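Local structure of putative PLP-dependent aminotransferase (Bacillus cereus ATCC 10987, 3JU7) at residues K73-G78 and K154-V159; G78-M83 and E101-D106; S85-A90 and V134-F139; T91-I96 and V327-Y332. The protein probably acts as a pyridoxal phosphate-dependent transaminase of the DegT/DnrJ/EryC1 family and can bind calcium. All blocks are in the same frame, centred on the assembly; numbering follows the deposited sequence.

Contact 1 (K73-G78 and K154-V159)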
# COMPACT_ATOMS: atom_id res chain seq x y z
N LYS A 73 2.52 -6.16 16.67
CA LYS A 73 2.55 -5.87 18.08
C LYS A 73 1.33 -6.39 18.85
O LYS A 73 1.38 -6.48 20.05
CB LYS A 73 2.68 -4.36 18.25
CG LYS A 73 4.09 -3.86 17.96
CD LYS A 73 4.34 -2.43 18.30
CE LYS A 73 4.14 -2.08 19.79
NZ LYS A 73 5.28 -2.36 20.67
N LYS A 74 0.25 -6.73 18.18
CA LYS A 74 -0.92 -7.16 18.91
C LYS A 74 -0.68 -8.42 19.77
O LYS A 74 0.01 -9.35 19.37
CB LYS A 74 -2.12 -7.37 17.98
CG LYS A 74 -1.90 -8.49 16.99
CD LYS A 74 -3.03 -8.67 15.95
CE LYS A 74 -2.82 -10.00 15.24
NZ LYS A 74 -3.97 -10.35 14.42
N ARG A 75 -1.30 -8.47 20.93
CA ARG A 75 -1.25 -9.67 21.75
C ARG A 75 -2.11 -10.71 21.09
O ARG A 75 -3.27 -10.46 20.72
CB ARG A 75 -1.69 -9.39 23.17
CG ARG A 75 -0.88 -8.28 23.78
CD ARG A 75 -0.98 -8.22 25.23
NE ARG A 75 -2.35 -8.12 25.67
CZ ARG A 75 -2.71 -7.94 26.94
NH1 ARG A 75 -1.77 -7.85 27.89
NH2 ARG A 75 -4.00 -7.84 27.27
N LYS A 76 -1.53 -11.89 20.93
CA LYS A 76 -2.10 -12.91 20.06
C LYS A 76 -3.42 -13.47 20.58
O LYS A 76 -4.21 -13.97 19.81
CB LYS A 76 -1.05 -14.01 19.77
CG LYS A 76 0.06 -13.57 18.76
N LYS A 77 -3.69 -13.37 21.86
CA LYS A 77 -4.95 -13.88 22.35
C LYS A 77 -6.05 -12.79 22.42
O LYS A 77 -7.20 -13.12 22.66
CB LYS A 77 -4.73 -14.58 23.70
CG LYS A 77 -3.94 -15.90 23.59
N GLY A 78 -5.70 -11.53 22.19
CA GLY A 78 -6.64 -10.42 22.34
C GLY A 78 -7.61 -10.27 21.17
O GLY A 78 -7.35 -10.71 20.05
N LYS A 154 4.16 -2.52 31.08
CA LYS A 154 3.26 -3.54 31.68
C LYS A 154 2.86 -4.67 30.71
O LYS A 154 1.97 -5.47 31.04
CB LYS A 154 1.95 -2.89 32.18
CG LYS A 154 2.03 -2.14 33.54
CD LYS A 154 0.65 -1.65 34.08
N GLY A 155 3.43 -4.72 29.51
CA GLY A 155 3.03 -5.71 28.52
C GLY A 155 1.78 -5.41 27.71
O GLY A 155 1.28 -6.29 27.00
N VAL A 156 1.26 -4.18 27.78
CA VAL A 156 0.16 -3.78 26.87
C VAL A 156 0.72 -2.97 25.68
O VAL A 156 1.21 -1.84 25.85
CB VAL A 156 -0.92 -2.97 27.60
CG1 VAL A 156 -1.91 -2.43 26.62
CG2 VAL A 156 -1.63 -3.83 28.65
N PRO A 157 0.66 -3.55 24.46
CA PRO A 157 1.22 -2.90 23.28
C PRO A 157 0.47 -1.65 22.83
O PRO A 157 -0.75 -1.64 22.78
CB PRO A 157 1.12 -4.00 22.18
CG PRO A 157 0.17 -4.96 22.65
CD PRO A 157 0.10 -4.88 24.15
N VAL A 158 1.23 -0.63 22.46
CA VAL A 158 0.69 0.64 21.99
C VAL A 158 1.30 1.03 20.65
O VAL A 158 2.52 0.99 20.48
CB VAL A 158 1.02 1.75 22.96
CG1 VAL A 158 0.51 3.08 22.40
CG2 VAL A 158 0.53 1.39 24.39
N VAL A 159 0.43 1.36 19.71
CA VAL A 159 0.83 1.87 18.43
C VAL A 159 0.08 3.17 18.33
O VAL A 159 -1.19 3.21 18.33
CB VAL A 159 0.46 0.93 17.26
CG1 VAL A 159 0.59 1.70 15.95
CG2 VAL A 159 1.31 -0.36 17.24
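Arg75 and Pro157 cross at about a right angle, Arg75 CG and CD resting against Pro157 CD and CG: Arg75 CG is 3.6 Å from Pro157 CD, and Arg75 CD follows at nearly the same distance. The chain then bends at chi3 (-55°), which swings NE off the line of the stem. Arg75 NH1 comes near Gly155 O and a methyl of Val156 without a hydrogen bond to either; NH2 bonds to Val130 O, and NE too is hydrogen-bonded outside the two segments. Arginine suits this edge because its apolar stem can cover a proline while its end reaches a carbonyl. Pro157 CG also touches Lys73 O, 3.2 Å away, a carbon-to-oxygen contact that brings the end of the helix close to the ring.

Lys73 passes beside Val159 at a slant. Lys73 CD rests 3.8 Å from Val159 CG2, and Lys73 CE lies 3.5 Å from Val158 O. Bends at chi3 (61°) and chi4 (83°) turn the tail, and its NZ forms a salt bridge with Glu152, whose carboxylate also accepts the N-H of Val158. Val159 in turn packs on Ile132 and Ile184. Gly155, with positive phi, is the C-prime residue of the Schellman motif that closes helix 146-153, a backbone shape glycine adopts readily. Two helix ends thus meet where their chains turn toward strands 80-84 and 159-161, at the border of the alpha/beta core expected of a DegT/DnrJ/EryC1-family, aminotransferase-like fold.

Contact 2 (G78-M83 and E101-D106)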
# COMPACT_ATOMS: atom_id res chain seq x y z
N GLY A 78 -5.70 -11.53 22.19
CA GLY A 78 -6.64 -10.42 22.34
C GLY A 78 -7.61 -10.27 21.17
O GLY A 78 -7.35 -10.71 20.05
N LYS A 79 -8.73 -9.62 21.45
CA LYS A 79 -9.82 -9.47 20.52
C LYS A 79 -10.02 -7.98 20.11
O LYS A 79 -10.50 -7.67 19.03
CB LYS A 79 -11.08 -9.98 21.22
CG LYS A 79 -12.39 -9.63 20.54
CD LYS A 79 -13.55 -10.33 21.19
CE LYS A 79 -14.79 -10.21 20.32
NZ LYS A 79 -16.01 -10.82 20.93
N TYR A 80 -9.67 -7.07 20.99
CA TYR A 80 -10.01 -5.66 20.79
C TYR A 80 -8.79 -4.73 20.62
O TYR A 80 -7.73 -4.94 21.24
CB TYR A 80 -10.78 -5.17 22.02
CG TYR A 80 -12.06 -5.90 22.29
CD1 TYR A 80 -13.13 -5.82 21.41
CD2 TYR A 80 -12.23 -6.65 23.44
CE1 TYR A 80 -14.31 -6.45 21.67
CE2 TYR A 80 -13.40 -7.32 23.69
CZ TYR A 80 -14.45 -7.20 22.79
OH TYR A 80 -15.65 -7.84 23.01
N ALA A 81 -8.98 -3.70 19.80
CA ALA A 81 -8.03 -2.58 19.70
C ALA A 81 -8.71 -1.39 20.39
O ALA A 81 -9.73 -0.89 19.88
CB ALA A 81 -7.72 -2.25 18.23
N LEU A 82 -8.21 -0.96 21.54
CA LEU A 82 -8.82 0.17 22.28
C LEU A 82 -8.30 1.47 21.65
O LEU A 82 -7.09 1.68 21.54
CB LEU A 82 -8.48 0.12 23.77
CG LEU A 82 -9.26 -0.84 24.65
CD1 LEU A 82 -9.45 -2.23 24.00
CD2 LEU A 82 -8.57 -0.90 26.00
N MSE A 83 -9.22 2.29 21.16
CA MSE A 83 -8.86 3.52 20.46
C MSE A 83 -9.98 4.54 20.61
O MSE A 83 -11.10 4.21 20.96
CB MSE A 83 -8.64 3.25 18.97
CG MSE A 83 -9.88 2.66 18.29
SE MSE A 83 -9.70 2.29 16.40
CE MSE A 83 -8.30 0.98 16.45
N GLU A 101 -11.43 -6.18 16.71
CA GLU A 101 -12.59 -5.32 16.76
C GLU A 101 -12.14 -4.02 17.41
O GLU A 101 -11.50 -4.04 18.46
CB GLU A 101 -13.69 -5.93 17.62
CG GLU A 101 -14.37 -7.08 16.99
CD GLU A 101 -15.63 -7.49 17.75
OE1 GLU A 101 -16.18 -6.70 18.56
OE2 GLU A 101 -16.06 -8.62 17.53
N PRO A 102 -12.48 -2.89 16.81
CA PRO A 102 -12.26 -1.68 17.59
C PRO A 102 -13.16 -1.72 18.83
O PRO A 102 -14.24 -2.33 18.82
CB PRO A 102 -12.68 -0.56 16.63
CG PRO A 102 -12.55 -1.19 15.23
CD PRO A 102 -12.94 -2.61 15.44
N TYR A 103 -12.66 -1.12 19.90
CA TYR A 103 -13.40 -0.87 21.14
C TYR A 103 -13.19 0.61 21.48
O TYR A 103 -12.08 1.02 21.89
CB TYR A 103 -12.90 -1.75 22.26
CG TYR A 103 -13.88 -1.92 23.43
CD1 TYR A 103 -14.36 -0.83 24.16
CD2 TYR A 103 -14.31 -3.19 23.80
CE1 TYR A 103 -15.22 -1.00 25.23
CE2 TYR A 103 -15.18 -3.36 24.86
CZ TYR A 103 -15.63 -2.28 25.56
OH TYR A 103 -16.50 -2.51 26.60
N PHE A 104 -14.24 1.42 21.29
CA PHE A 104 -14.05 2.86 21.36
C PHE A 104 -14.08 3.42 22.80
O PHE A 104 -14.95 3.04 23.61
CB PHE A 104 -15.08 3.58 20.50
CG PHE A 104 -15.01 3.25 19.04
CD1 PHE A 104 -13.89 3.60 18.28
CD2 PHE A 104 -16.06 2.63 18.40
CE1 PHE A 104 -13.84 3.33 16.93
CE2 PHE A 104 -16.01 2.35 17.05
CZ PHE A 104 -14.89 2.69 16.32
N ILE A 105 -13.15 4.35 23.06
CA ILE A 105 -12.93 4.96 24.37
C ILE A 105 -13.18 6.48 24.21
O ILE A 105 -12.62 7.13 23.29
CB ILE A 105 -11.46 4.71 24.84
CG1 ILE A 105 -11.10 3.21 24.76
CG2 ILE A 105 -11.13 5.33 26.26
CD1 ILE A 105 -11.98 2.26 25.54
N ASP A 106 -13.95 7.05 25.14
CA ASP A 106 -14.21 8.49 25.14
C ASP A 106 -12.95 9.37 25.24
O ASP A 106 -11.89 8.92 25.72
CB ASP A 106 -15.12 8.84 26.30
CG ASP A 106 -16.06 9.98 25.97
OD1 ASP A 106 -16.18 10.35 24.77
OD2 ASP A 106 -16.70 10.45 26.93
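Glu101 N donates to Lys79 O across 2.9 Å, almost straight at the hydrogen (176°), and starts a series of five backbone bonds. Glu101 O then receives Ala81 N, while Tyr80 CA adds a weaker C-H contact to the same oxygen. The bonds continue from Tyr103 N to Ala81 O, from Met83 N to Tyr103 O and from Ile105 N to Met83 O. Pro102 has no N-H to give, and this pairing asks it for none. Strands 80-84 and 101-105, joined through helix 90-97 as a beta-alpha-beta unit, are thus neighbours in a parallel sheet, 101-105 being outermost within this chain.

On the face carrying Tyr80 and Tyr103, the edge of Tyr103 meets the face of Tyr80 in a T-shaped pair (planes at 89°). Tyr103 CG stands anti to the backbone N (chi1 -160°), and from there the ring sets CD2 over the centre of the Tyr80 ring, 3.7 Å from Tyr80 CD1, while Lys79 CG covers the opposite face. Tyr103 OH bonds to Lys122. Lys79 NZ stays 4.0 Å from Glu101 OE2, too long for a salt bridge.

The other face is apolar: selenomethionine Met83 sets SE 4.1 Å from Pro102 CB and makes an oblique Met-aromatic contact with Phe104, while helix 90-97 packs against both Met83 and Pro102. Backbone bonds therefore fix the register, and the charged pair probably adds only a modest attraction.

Contact 3 (S85-A90 and V134-F139)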
# COMPACT_ATOMS: atom_id res chain seq x y z
N SER A 85 -12.96 6.98 19.20
CA SER A 85 -13.87 7.10 18.06
C SER A 85 -13.51 8.36 17.28
O SER A 85 -13.58 8.41 16.03
CB SER A 85 -15.32 7.21 18.56
OG SER A 85 -16.21 7.51 17.51
N PHE A 86 -13.08 9.38 18.01
CA PHE A 86 -12.75 10.67 17.41
C PHE A 86 -11.39 10.57 16.72
O PHE A 86 -10.37 11.00 17.26
CB PHE A 86 -12.79 11.76 18.48
CG PHE A 86 -12.70 13.17 17.94
CD1 PHE A 86 -13.82 13.81 17.45
CD2 PHE A 86 -11.49 13.86 17.99
CE1 PHE A 86 -13.75 15.11 16.97
CE2 PHE A 86 -11.41 15.19 17.53
CZ PHE A 86 -12.54 15.81 17.00
N THR A 87 -11.39 9.97 15.54
CA THR A 87 -10.17 9.78 14.75
C THR A 87 -10.59 9.60 13.29
O THR A 87 -11.77 9.52 12.99
CB THR A 87 -9.35 8.55 15.24
OG1 THR A 87 -8.09 8.50 14.55
CG2 THR A 87 -10.14 7.23 15.01
N PHE A 88 -9.62 9.56 12.38
CA PHE A 88 -9.88 9.33 10.98
C PHE A 88 -10.18 7.82 10.80
O PHE A 88 -9.66 7.01 11.55
CB PHE A 88 -8.68 9.76 10.16
CG PHE A 88 -8.90 9.71 8.65
CD1 PHE A 88 -9.77 10.59 8.04
CD2 PHE A 88 -8.14 8.87 7.85
CE1 PHE A 88 -9.97 10.56 6.69
CE2 PHE A 88 -8.32 8.87 6.50
CZ PHE A 88 -9.25 9.72 5.91
N PRO A 89 -11.04 7.45 9.84
CA PRO A 89 -11.39 6.02 9.74
C PRO A 89 -10.26 5.04 9.44
O PRO A 89 -10.43 3.86 9.68
CB PRO A 89 -12.48 6.01 8.66
CG PRO A 89 -13.18 7.34 8.83
CD PRO A 89 -12.03 8.30 9.14
N ALA A 90 -9.13 5.51 8.92
CA ALA A 90 -7.97 4.66 8.74
C ALA A 90 -7.63 3.87 10.03
O ALA A 90 -7.21 2.68 9.95
CB ALA A 90 -6.75 5.51 8.25
N VAL A 134 -4.40 1.86 20.66
CA VAL A 134 -4.02 2.67 19.52
C VAL A 134 -4.55 4.09 19.74
O VAL A 134 -5.64 4.44 19.28
CB VAL A 134 -4.56 2.06 18.20
CG1 VAL A 134 -4.05 2.82 16.95
CG2 VAL A 134 -4.19 0.58 18.14
N PRO A 135 -3.78 4.91 20.46
CA PRO A 135 -4.20 6.30 20.62
C PRO A 135 -3.91 7.10 19.36
O PRO A 135 -3.04 6.72 18.54
CB PRO A 135 -3.36 6.80 21.80
CG PRO A 135 -2.15 5.96 21.76
CD PRO A 135 -2.51 4.64 21.17
N TYR A 136 -4.67 8.19 19.20
CA TYR A 136 -4.43 9.16 18.12
C TYR A 136 -3.96 10.51 18.67
O TYR A 136 -4.60 11.07 19.55
CB TYR A 136 -5.71 9.30 17.33
CG TYR A 136 -5.79 10.47 16.40
CD1 TYR A 136 -4.75 10.80 15.56
CD2 TYR A 136 -6.96 11.21 16.31
CE1 TYR A 136 -4.87 11.88 14.68
CE2 TYR A 136 -7.07 12.29 15.44
CZ TYR A 136 -6.03 12.63 14.64
OH TYR A 136 -6.15 13.74 13.79
N ALA A 137 -2.85 11.03 18.18
CA ALA A 137 -2.33 12.31 18.65
C ALA A 137 -3.10 13.41 17.89
O ALA A 137 -2.59 14.06 16.96
CB ALA A 137 -0.83 12.40 18.41
N THR A 138 -4.34 13.59 18.33
CA THR A 138 -5.34 14.39 17.64
C THR A 138 -4.82 15.70 17.08
O THR A 138 -4.22 16.51 17.82
CB THR A 138 -6.53 14.69 18.60
OG1 THR A 138 -6.97 13.46 19.16
CG2 THR A 138 -7.68 15.42 17.91
N PHE A 139 -5.04 15.86 15.78
CA PHE A 139 -4.74 17.07 15.01
C PHE A 139 -3.26 17.49 15.05
O PHE A 139 -2.93 18.67 15.04
CB PHE A 139 -5.67 18.21 15.42
CG PHE A 139 -7.18 17.88 15.34
CD1 PHE A 139 -7.71 17.16 14.30
CD2 PHE A 139 -8.06 18.37 16.29
CE1 PHE A 139 -9.07 16.90 14.22
CE2 PHE A 139 -9.40 18.13 16.21
CZ PHE A 139 -9.92 17.39 15.17
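Phe86 reaches across to Thr138 and Phe139 with the outer part of its ring. From CB, CG stands anti to the backbone N (chi1 -170°). Along one side of the ring, CD2 and CE2 meet the methyl of Thr138, which lies at the ring edge with its CG2 3.8 Å from Phe86 CE2. Farther out, Phe86 CE2 and CZ both approach Phe139 CZ, the former at 3.6 Å. The two rings are steeply inclined, with planes at 80°, in neither a stack nor a T-shaped pair. Beyond the segments, Phe86 also meets Phe319 edge-to-face and packs on helix 338-346.

The backbone of Phe86 touches Tyr136, its O lying in the plane of that ring at the edge, 3.5 Å from Tyr136 CD2. Thr87 OG1 sits over a face of the same ring, 3.4 Å from Tyr136 CD2, and is hydrogen-bonded to Thr91. Tyr136 OH accepts Phe139 N at 3.1 Å, a bond inside its own loop, and Thr138 OG1 is held by Trp112 O. Phenylalanine fills this buried site without needing a polar partner, whereas each threonine and tyrosine hydroxyl has one. Dispersion thus joins the loops following strands 80-84 and 130-133.

Contact 4 (T91-I96 and V327-Y332)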
# COMPACT_ATOMS: atom_id res chain seq x y z
N THR A 91 -7.86 4.46 11.23
CA THR A 91 -7.42 3.80 12.47
C THR A 91 -8.25 2.56 12.77
O THR A 91 -7.68 1.49 12.96
CB THR A 91 -7.43 4.74 13.71
OG1 THR A 91 -6.86 6.00 13.34
CG2 THR A 91 -6.63 4.12 14.88
N PRO A 92 -9.59 2.68 12.85
CA PRO A 92 -10.29 1.40 13.08
C PRO A 92 -10.19 0.41 11.89
O PRO A 92 -10.17 -0.82 12.10
CB PRO A 92 -11.75 1.83 13.34
CG PRO A 92 -11.88 3.24 12.73
CD PRO A 92 -10.49 3.83 12.89
N LEU A 93 -10.15 0.91 10.66
CA LEU A 93 -9.98 0.02 9.51
C LEU A 93 -8.70 -0.79 9.62
O LEU A 93 -8.69 -2.00 9.34
CB LEU A 93 -9.99 0.80 8.20
CG LEU A 93 -11.35 1.39 7.84
CD1 LEU A 93 -11.16 2.35 6.70
CD2 LEU A 93 -12.46 0.30 7.57
N ALA A 94 -7.63 -0.12 10.04
CA ALA A 94 -6.36 -0.81 10.20
C ALA A 94 -6.53 -2.00 11.18
O ALA A 94 -6.03 -3.09 10.91
CB ALA A 94 -5.30 0.13 10.66
N ALA A 95 -7.31 -1.80 12.27
CA ALA A 95 -7.48 -2.83 13.30
C ALA A 95 -8.29 -4.02 12.77
O ALA A 95 -7.96 -5.19 13.01
CB ALA A 95 -8.14 -2.26 14.59
N ILE A 96 -9.36 -3.68 12.06
CA ILE A 96 -10.27 -4.65 11.50
C ILE A 96 -9.53 -5.56 10.49
O ILE A 96 -9.76 -6.74 10.47
CB ILE A 96 -11.48 -3.95 10.80
CG1 ILE A 96 -12.34 -3.21 11.81
CG2 ILE A 96 -12.32 -4.94 10.06
CD1 ILE A 96 -13.42 -2.28 11.20
N VAL A 327 -21.33 4.47 9.40
CA VAL A 327 -22.01 3.21 9.11
C VAL A 327 -21.16 2.01 9.47
O VAL A 327 -21.62 1.09 10.16
CB VAL A 327 -22.44 3.16 7.63
CG1 VAL A 327 -22.85 1.72 7.20
CG2 VAL A 327 -23.56 4.18 7.39
N LEU A 328 -19.91 1.98 9.05
CA LEU A 328 -19.17 0.72 9.21
C LEU A 328 -18.88 0.35 10.65
O LEU A 328 -18.69 -0.80 10.96
CB LEU A 328 -17.87 0.74 8.42
CG LEU A 328 -17.32 -0.64 8.08
CD1 LEU A 328 -18.14 -1.26 6.96
CD2 LEU A 328 -15.81 -0.52 7.71
N PHE A 329 -18.83 1.33 11.54
CA PHE A 329 -18.34 1.09 12.89
C PHE A 329 -19.39 1.20 13.98
O PHE A 329 -19.05 1.17 15.15
CB PHE A 329 -17.24 2.10 13.18
CG PHE A 329 -16.22 2.24 12.10
CD1 PHE A 329 -15.34 1.20 11.85
CD2 PHE A 329 -16.14 3.39 11.34
CE1 PHE A 329 -14.40 1.32 10.89
CE2 PHE A 329 -15.17 3.53 10.36
CZ PHE A 329 -14.32 2.48 10.10
N ARG A 330 -20.65 1.35 13.61
CA ARG A 330 -21.72 1.63 14.59
C ARG A 330 -21.92 0.57 15.63
O ARG A 330 -22.42 0.84 16.67
CB ARG A 330 -23.08 1.65 13.90
CG ARG A 330 -23.39 2.85 13.13
CD ARG A 330 -24.57 2.48 12.25
NE ARG A 330 -25.16 3.61 11.52
CZ ARG A 330 -26.02 3.45 10.51
NH1 ARG A 330 -26.38 2.22 10.10
NH2 ARG A 330 -26.52 4.51 9.90
N ASN A 331 -21.66 -0.67 15.27
CA ASN A 331 -21.95 -1.76 16.16
C ASN A 331 -20.77 -2.25 16.98
O ASN A 331 -20.93 -3.19 17.69
CB ASN A 331 -22.59 -2.89 15.36
CG ASN A 331 -23.97 -2.49 14.81
OD1 ASN A 331 -24.60 -1.54 15.28
ND2 ASN A 331 -24.43 -3.21 13.80
N TYR A 332 -19.60 -1.62 16.89
CA TYR A 332 -18.50 -2.02 17.73
C TYR A 332 -18.72 -1.50 19.15
O TYR A 332 -19.33 -0.45 19.35
CB TYR A 332 -17.17 -1.51 17.19
CG TYR A 332 -16.76 -2.25 15.95
CD1 TYR A 332 -16.45 -3.60 16.00
CD2 TYR A 332 -16.69 -1.61 14.72
CE1 TYR A 332 -16.09 -4.28 14.88
CE2 TYR A 332 -16.32 -2.30 13.58
CZ TYR A 332 -16.02 -3.64 13.67
OH TYR A 332 -15.66 -4.37 12.56
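Phe329 turns its ring toward helix 90-97 with CG anti to the carbonyl carbon (chi1 -47°), and Ile96 carries CD1 out to that ring on an extended chi2 (170°). The ring of Phe329 meets the helix on a face and along its edge. Pro92 crosses it at about a right angle and sets CG over one face, 3.9 Å from the ring centroid of Phe329 and 22° off the normal, a CH-pi contact. The opposite face is covered by CB of Leu328, the neighbour in sequence, and the Phe329 ring is thereby sandwiched between proline and leucine.

At the edge of the same ring, Ile96 CD1 lies 3.7 Å from Phe329 CE1, and Leu93 approaches Phe329 CZ from farther round. Leu93 CD2 presses tightly on Leu328 CD2 at 3.5 Å. The long branch of Ile96 reaches on to Tyr332, its CD1 lying 3.4 Å from Tyr332 OH and 3.8 Å from Tyr332 CE2, obliquely to that ring. Isoleucine thus serves two aromatic neighbours with one methyl, and the CB–CG edge of a proline, with its C-H groups, suits an aromatic face.

Tyr332 closes a type I turn that begins at Phe329, and it also packs on Glu101 and Pro102. The second subunit adds to the cluster: its Cys226 touches Leu328 and Phe329, its Met229 touches Ile96, and OE2 of its Glu225 accepts the N-H of Val327. A loop from late in the chain here covers an apolar helix face at the subunit interface, the helix being the crossover of the beta-alpha-beta unit 80-84, 90-97, 101-105.

How the contacts relate
Contacts 2 and 3 are buried, whereas contacts 1 and 4 are partly open, contact 1 near the chain's border and contact 4 beside the second subunit, which contact 3 also touches. Contact 2 pairs two strands of a parallel sheet by backbone bonds; the other three have no hydrogen bond between their segments and rely on packing. Contact 4 covers the helix that links the strands of contact 2, and Met83 and Pro102 of contact 2 both touch Pro92 of contact 4. Contact 3 joins the loops leaving the same sheet, with Leu82 O probably bonded to Val134 N. Contact 1 shares Gly78 with contact 2 and touches contact 3 through Val158 and Val159.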